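Designed helical repeat protein (Synthetic construct, PDB 5CWM) has no known natural function, being a de novo designed helical repeat protein, probably made to explore the range of possible repeat architectures. Local coordinates at residues Leu7-Leu21 and Arg65-Arg79. Numbering follows the deposited sequence.
Sequences LKRVEKLVKEAEELL and RAVELVVRVAELLLR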
loop_
_atom_site.group_PDB
_atom_site.type_symbol
_atom_site.label_atom_id
_atom_site.label_comp_id
_atom_site.label_asym_id
_atom_site.label_seq_id
_atom_site.Cartn_x
_atom_site.Cartn_y
_atom_site.Cartn_z
ATOM N N LEU A 7 6.676 -17.651 0.339
ATOM C CA LEU A 7 6.683 -16.403 -0.413
ATOM C C LEU A 7 6.814 -16.672 -1.905
ATOM O O LEU A 7 6.088 -16.091 -2.711
ATOM C CB LEU A 7 7.815 -15.489 0.060
ATOM C CG LEU A 7 7.562 -14.715 1.353
ATOM C CD1 LEU A 7 8.767 -13.866 1.717
ATOM C CD2 LEU A 7 6.316 -13.855 1.219
ATOM N N LYS A 8 7.732 -17.562 -2.269
ATOM C CA LYS A 8 7.904 -17.932 -3.669
ATOM C C LYS A 8 6.658 -18.640 -4.200
ATOM O O LYS A 8 6.330 -18.538 -5.384
ATOM C CB LYS A 8 9.140 -18.816 -3.849
ATOM C CG LYS A 8 10.454 -18.085 -3.619
ATOM C CD LYS A 8 11.651 -18.951 -3.980
ATOM C CE LYS A 8 11.734 -20.185 -3.096
ATOM N NZ LYS A 8 12.920 -21.022 -3.431
ATOM N N ARG A 9 5.966 -19.353 -3.315
ATOM C CA ARG A 9 4.697 -19.988 -3.656
ATOM C C ARG A 9 3.654 -18.939 -4.026
ATOM O O ARG A 9 3.003 -19.033 -5.071
ATOM C CB ARG A 9 4.196 -20.845 -2.491
ATOM C CG ARG A 9 4.437 -22.336 -2.653
ATOM C CD ARG A 9 3.304 -22.988 -3.426
ATOM N NE ARG A 9 2.022 -22.813 -2.750
ATOM C CZ ARG A 9 0.863 -23.275 -3.211
ATOM N NH1 ARG A 9 0.819 -23.944 -4.354
ATOM N NH2 ARG A 9 -0.253 -23.067 -2.526
ATOM N N VAL A 10 3.503 -17.940 -3.162
ATOM C CA VAL A 10 2.567 -16.849 -3.402
ATOM C C VAL A 10 2.907 -16.116 -4.697
ATOM O O VAL A 10 2.022 -15.817 -5.500
ATOM C CB VAL A 10 2.559 -15.844 -2.232
ATOM C CG1 VAL A 10 1.628 -14.680 -2.535
ATOM C CG2 VAL A 10 2.148 -16.537 -0.943
ATOM N N GLU A 11 4.193 -15.841 -4.896
ATOM C CA GLU A 11 4.661 -15.178 -6.109
ATOM C C GLU A 11 4.306 -15.988 -7.352
ATOM O O GLU A 11 3.857 -15.434 -8.358
ATOM C CB GLU A 11 6.174 -14.951 -6.050
ATOM C CG GLU A 11 6.620 -13.959 -4.989
ATOM C CD GLU A 11 8.127 -13.938 -4.811
ATOM O OE1 GLU A 11 8.823 -14.679 -5.536
ATOM O OE2 GLU A 11 8.614 -13.181 -3.945
ATOM N N LYS A 12 4.508 -17.298 -7.273
ATOM C CA LYS A 12 4.196 -18.182 -8.389
ATOM C C LYS A 12 2.697 -18.190 -8.667
ATOM O O LYS A 12 2.274 -18.254 -9.822
ATOM C CB LYS A 12 4.687 -19.605 -8.113
ATOM C CG LYS A 12 4.467 -20.558 -9.279
ATOM C CD LYS A 12 4.815 -21.988 -8.911
ATOM C CE LYS A 12 4.521 -22.929 -10.066
ATOM N NZ LYS A 12 3.104 -22.827 -10.510
ATOM N N LEU A 13 1.897 -18.126 -7.607
ATOM C CA LEU A 13 0.448 -18.055 -7.760
ATOM C C LEU A 13 0.042 -16.757 -8.449
ATOM O O LEU A 13 -0.854 -16.745 -9.294
ATOM C CB LEU A 13 -0.250 -18.174 -6.404
ATOM C CG LEU A 13 -0.222 -19.548 -5.735
ATOM C CD1 LEU A 13 -1.059 -19.538 -4.466
ATOM C CD2 LEU A 13 -0.708 -20.625 -6.694
ATOM N N VAL A 14 0.708 -15.666 -8.084
ATOM C CA VAL A 14 0.446 -14.368 -8.693
ATOM C C VAL A 14 0.787 -14.383 -10.180
ATOM O O VAL A 14 -0.011 -13.951 -11.012
ATOM C CB VAL A 14 1.242 -13.247 -8.001
ATOM C CG1 VAL A 14 1.136 -11.955 -8.791
ATOM C CG2 VAL A 14 0.751 -13.049 -6.576
ATOM N N LYS A 15 1.976 -14.884 -10.505
ATOM C CA LYS A 15 2.409 -15.009 -11.895
ATOM C C LYS A 15 1.429 -15.858 -12.702
ATOM O O LYS A 15 1.022 -15.486 -13.804
ATOM C CB LYS A 15 3.811 -15.619 -11.966
ATOM C CG LYS A 15 4.912 -14.727 -11.413
ATOM C CD LYS A 15 5.280 -13.628 -12.397
ATOM C CE LYS A 15 5.828 -14.216 -13.690
ATOM N NZ LYS A 15 6.235 -13.162 -14.659
ATOM N N GLU A 16 1.051 -16.997 -12.130
ATOM C CA GLU A 16 0.119 -17.921 -12.763
ATOM C C GLU A 16 -1.229 -17.258 -13.022
ATOM O O GLU A 16 -1.837 -17.460 -14.074
ATOM C CB GLU A 16 -0.058 -19.166 -11.891
ATOM C CG GLU A 16 -1.014 -20.203 -12.449
ATOM C CD GLU A 16 -1.080 -21.447 -11.586
ATOM O OE1 GLU A 16 -0.225 -21.591 -10.686
ATOM O OE2 GLU A 16 -1.987 -22.278 -11.806
ATOM N N ALA A 17 -1.686 -16.461 -12.061
ATOM C CA ALA A 17 -2.948 -15.739 -12.191
ATOM C C ALA A 17 -2.869 -14.680 -13.288
ATOM O O ALA A 17 -3.803 -14.520 -14.076
ATOM C CB ALA A 17 -3.331 -15.100 -10.867
ATOM N N GLU A 18 -1.753 -13.959 -13.331
ATOM C CA GLU A 18 -1.538 -12.938 -14.351
ATOM C C GLU A 18 -1.494 -13.562 -15.740
ATOM O O GLU A 18 -1.950 -12.963 -16.715
ATOM C CB GLU A 18 -0.247 -12.162 -14.080
ATOM C CG GLU A 18 -0.294 -11.299 -12.830
ATOM C CD GLU A 18 0.987 -10.520 -12.607
ATOM O OE1 GLU A 18 1.921 -10.659 -13.424
ATOM O OE2 GLU A 18 1.059 -9.768 -11.612
ATOM N N GLU A 19 -0.949 -14.769 -15.833
ATOM C CA GLU A 19 -0.897 -15.464 -17.113
ATOM C C GLU A 19 -2.267 -16.021 -17.487
ATOM O O GLU A 19 -2.607 -16.111 -18.668
ATOM C CB GLU A 19 0.146 -16.581 -17.076
ATOM C CG GLU A 19 1.569 -16.074 -16.908
ATOM C CD GLU A 19 2.069 -15.300 -18.114
ATOM O OE1 GLU A 19 1.516 -15.487 -19.218
ATOM O OE2 GLU A 19 3.019 -14.503 -17.956
ATOM N N LEU A 20 -3.051 -16.389 -16.479
ATOM C CA LEU A 20 -4.424 -16.825 -16.709
ATOM C C LEU A 20 -5.241 -15.663 -17.253
ATOM O O LEU A 20 -6.089 -15.844 -18.123
ATOM C CB LEU A 20 -5.054 -17.363 -15.423
ATOM C CG LEU A 20 -4.669 -18.778 -14.994
ATOM C CD1 LEU A 20 -5.263 -19.102 -13.633
ATOM C CD2 LEU A 20 -5.122 -19.792 -16.033
ATOM N N LEU A 21 -4.972 -14.469 -16.733
ATOM C CA LEU A 21 -5.612 -13.249 -17.214
ATOM C C LEU A 21 -5.166 -12.918 -18.633
ATOM O O LEU A 21 -5.978 -12.528 -19.474
ATOM C CB LEU A 21 -5.297 -12.078 -16.279
ATOM C CG LEU A 21 -5.605 -10.670 -16.799
ATOM C CD1 LEU A 21 -7.090 -10.493 -17.074
ATOM C CD2 LEU A 21 -5.108 -9.616 -15.820
ATOM N N ARG A 65 7.288 -8.269 2.468
ATOM C CA ARG A 65 7.186 -8.962 1.189
ATOM C C ARG A 65 5.780 -9.521 0.988
ATOM O O ARG A 65 5.196 -9.398 -0.092
ATOM C CB ARG A 65 8.219 -10.088 1.099
ATOM C CG ARG A 65 9.073 -10.046 -0.157
ATOM C CD ARG A 65 8.211 -9.985 -1.408
ATOM N NE ARG A 65 9.007 -9.778 -2.615
ATOM C CZ ARG A 65 8.494 -9.477 -3.803
ATOM N NH1 ARG A 65 9.292 -9.306 -4.848
ATOM N NH2 ARG A 65 7.182 -9.343 -3.946
ATOM N N ALA A 66 5.237 -10.123 2.042
ATOM C CA ALA A 66 3.897 -10.696 1.994
ATOM C C ALA A 66 2.843 -9.635 1.689
ATOM O O ALA A 66 1.972 -9.838 0.839
ATOM C CB ALA A 66 3.575 -11.395 3.306
ATOM N N VAL A 67 2.930 -8.502 2.377
ATOM C CA VAL A 67 1.928 -7.453 2.226
ATOM C C VAL A 67 2.033 -6.749 0.873
ATOM O O VAL A 67 1.016 -6.403 0.271
ATOM C CB VAL A 67 2.032 -6.419 3.365
ATOM C CG1 VAL A 67 1.074 -5.262 3.136
ATOM C CG2 VAL A 67 1.729 -7.089 4.690
ATOM N N GLU A 68 3.252 -6.549 0.378
ATOM C CA GLU A 68 3.401 -5.948 -0.944
ATOM C C GLU A 68 2.971 -6.948 -2.018
ATOM O O GLU A 68 2.552 -6.557 -3.112
ATOM C CB GLU A 68 4.836 -5.462 -1.177
ATOM C CG GLU A 68 5.895 -6.544 -1.215
ATOM C CD GLU A 68 7.301 -5.973 -1.170
ATOM O OE1 GLU A 68 7.441 -4.747 -0.972
ATOM O OE2 GLU A 68 8.267 -6.746 -1.331
ATOM N N LEU A 69 3.056 -8.237 -1.697
ATOM C CA LEU A 69 2.475 -9.263 -2.559
ATOM C C LEU A 69 0.952 -9.156 -2.552
ATOM O O LEU A 69 0.301 -9.357 -3.580
ATOM C CB LEU A 69 2.914 -10.663 -2.122
ATOM C CG LEU A 69 4.284 -11.135 -2.618
ATOM C CD1 LEU A 69 4.622 -12.502 -2.047
ATOM C CD2 LEU A 69 4.319 -11.161 -4.138
ATOM N N VAL A 70 0.389 -8.836 -1.389
ATOM C CA VAL A 70 -1.050 -8.609 -1.275
ATOM C C VAL A 70 -1.463 -7.414 -2.133
ATOM O O VAL A 70 -2.488 -7.451 -2.814
ATOM C CB VAL A 70 -1.477 -8.373 0.192
ATOM C CG1 VAL A 70 -2.918 -7.893 0.265
ATOM C CG2 VAL A 70 -1.295 -9.642 1.007
ATOM N N VAL A 71 -0.651 -6.361 -2.103
ATOM C CA VAL A 71 -0.878 -5.182 -2.936
ATOM C C VAL A 71 -0.826 -5.551 -4.417
ATOM O O VAL A 71 -1.667 -5.114 -5.210
ATOM C CB VAL A 71 0.157 -4.077 -2.640
ATOM C CG1 VAL A 71 -0.002 -2.916 -3.611
ATOM C CG2 VAL A 71 0.020 -3.600 -1.203
ATOM N N ARG A 72 0.168 -6.359 -4.777
ATOM C CA ARG A 72 0.285 -6.905 -6.126
ATOM C C ARG A 72 -1.017 -7.587 -6.548
ATOM O O ARG A 72 -1.564 -7.320 -7.627
ATOM C CB ARG A 72 1.450 -7.895 -6.192
ATOM C CG ARG A 72 1.593 -8.622 -7.514
ATOM C CD ARG A 72 2.589 -7.926 -8.417
ATOM N NE ARG A 72 2.840 -8.680 -9.642
ATOM C CZ ARG A 72 3.789 -9.602 -9.770
ATOM N NH1 ARG A 72 4.580 -9.889 -8.745
ATOM N NH2 ARG A 72 3.947 -10.240 -10.922
ATOM N N VAL A 73 -1.508 -8.461 -5.674
ATOM C CA VAL A 73 -2.759 -9.172 -5.904
ATOM C C VAL A 73 -3.915 -8.196 -6.101
ATOM O O VAL A 73 -4.762 -8.396 -6.965
ATOM C CB VAL A 73 -3.087 -10.129 -4.737
ATOM C CG1 VAL A 73 -4.501 -10.671 -4.864
ATOM C CG2 VAL A 73 -2.079 -11.266 -4.683
ATOM N N ALA A 74 -3.936 -7.134 -5.303
ATOM C CA ALA A 74 -4.992 -6.129 -5.387
ATOM C C ALA A 74 -4.989 -5.422 -6.742
ATOM O O ALA A 74 -6.037 -5.283 -7.381
ATOM C CB ALA A 74 -4.849 -5.119 -4.261
ATOM N N GLU A 75 -3.812 -4.974 -7.173
ATOM C CA GLU A 75 -3.663 -4.354 -8.488
ATOM C C GLU A 75 -4.136 -5.310 -9.576
ATOM O O GLU A 75 -4.841 -4.917 -10.515
ATOM C CB GLU A 75 -2.208 -3.950 -8.742
ATOM C CG GLU A 75 -1.657 -2.919 -7.770
ATOM C CD GLU A 75 -0.195 -2.597 -8.029
ATOM O OE1 GLU A 75 0.432 -3.299 -8.851
ATOM O OE2 GLU A 75 0.326 -1.644 -7.412
ATOM N N LEU A 76 -3.744 -6.574 -9.434
ATOM C CA LEU A 76 -4.151 -7.608 -10.377
ATOM C C LEU A 76 -5.671 -7.730 -10.434
ATOM O O LEU A 76 -6.247 -7.897 -11.507
ATOM C CB LEU A 76 -3.525 -8.952 -9.998
ATOM C CG LEU A 76 -3.903 -10.143 -10.880
ATOM C CD1 LEU A 76 -3.630 -9.839 -12.345
ATOM C CD2 LEU A 76 -3.152 -11.388 -10.437
ATOM N N LEU A 77 -6.313 -7.631 -9.276
ATOM C CA LEU A 77 -7.764 -7.728 -9.192
ATOM C C LEU A 77 -8.426 -6.501 -9.800
ATOM O O LEU A 77 -9.539 -6.584 -10.314
ATOM C CB LEU A 77 -8.211 -7.905 -7.739
ATOM C CG LEU A 77 -7.833 -9.238 -7.091
ATOM C CD1 LEU A 77 -8.502 -9.393 -5.739
ATOM C CD2 LEU A 77 -8.189 -10.394 -8.006
ATOM N N LEU A 78 -7.743 -5.362 -9.738
ATOM C CA LEU A 78 -8.233 -4.161 -10.403
ATOM C C LEU A 78 -8.180 -4.339 -11.918
ATOM O O LEU A 78 -9.112 -3.963 -12.633
ATOM C CB LEU A 78 -7.425 -2.931 -9.980
ATOM C CG LEU A 78 -7.732 -1.635 -10.738
ATOM C CD1 LEU A 78 -9.211 -1.286 -10.652
ATOM C CD2 LEU A 78 -6.882 -0.489 -10.216
ATOM N N ARG A 79 -7.083 -4.915 -12.404
ATOM C CA ARG A 79 -6.942 -5.182 -13.834
ATOM C C ARG A 79 -8.007 -6.169 -14.322
ATOM O O ARG A 79 -8.664 -5.940 -15.345
ATOM C CB ARG A 79 -5.539 -5.710 -14.137
ATOM C CG ARG A 79 -4.443 -4.674 -13.932
ATOM C CD ARG A 79 -3.178 -5.296 -13.361
ATOM N NE ARG A 79 -2.545 -6.229 -14.289
ATOM C CZ ARG A 79 -1.516 -7.008 -13.970
ATOM N NH1 ARG A 79 -1.008 -6.970 -12.746
ATOM N NH2 ARG A 79 -0.998 -7.829 -14.874
#
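E18 reaches out to R72 with its chain extended and takes the guanidinium at its edge. OE2 of E18 accepts the N-H of R72 NE at 2.9 Å on the syn side, though the bond is bent (131° at the hydrogen) and the oxygen sits 27° out of the guanidinium plane; NH2 adds weak bonds to both carboxylate oxygens. CG1 of V14 lies over the centre of one guanidinium face, 3.7 Å from CZ of R72. With CG of R72 anti to the backbone N (chi1 175°) and a bend at chi2, the chain passes V14 before meeting E18. A leucine in place of R72 would probably leave the E18 carboxylate with just the long ion pair to R79 NH1 across this interface. Inward of these charges, L76 is a knob in a hole formed by V14, A17, E18 and L21, its CD2 3.7 Å from CB of A17. Segments 7-21 and 65-79, on helices 3-27 and 60-84, run nearly parallel, their axes 10.6 Å apart at the closest, as alternate members of an all-helical repeat array, and helix 30-57 joins them, touching L21 through L33 and V73 through A44. Further toward the N-termini, CD1 of L69 packs 3.7 Å from CG1 of V10, while CG of E11 lies against CD2 of L69. OE2 of E11 then hangs over the R65 guanidinium face, a long contact of charges alone; R65 also has E68 nearby on its own helix.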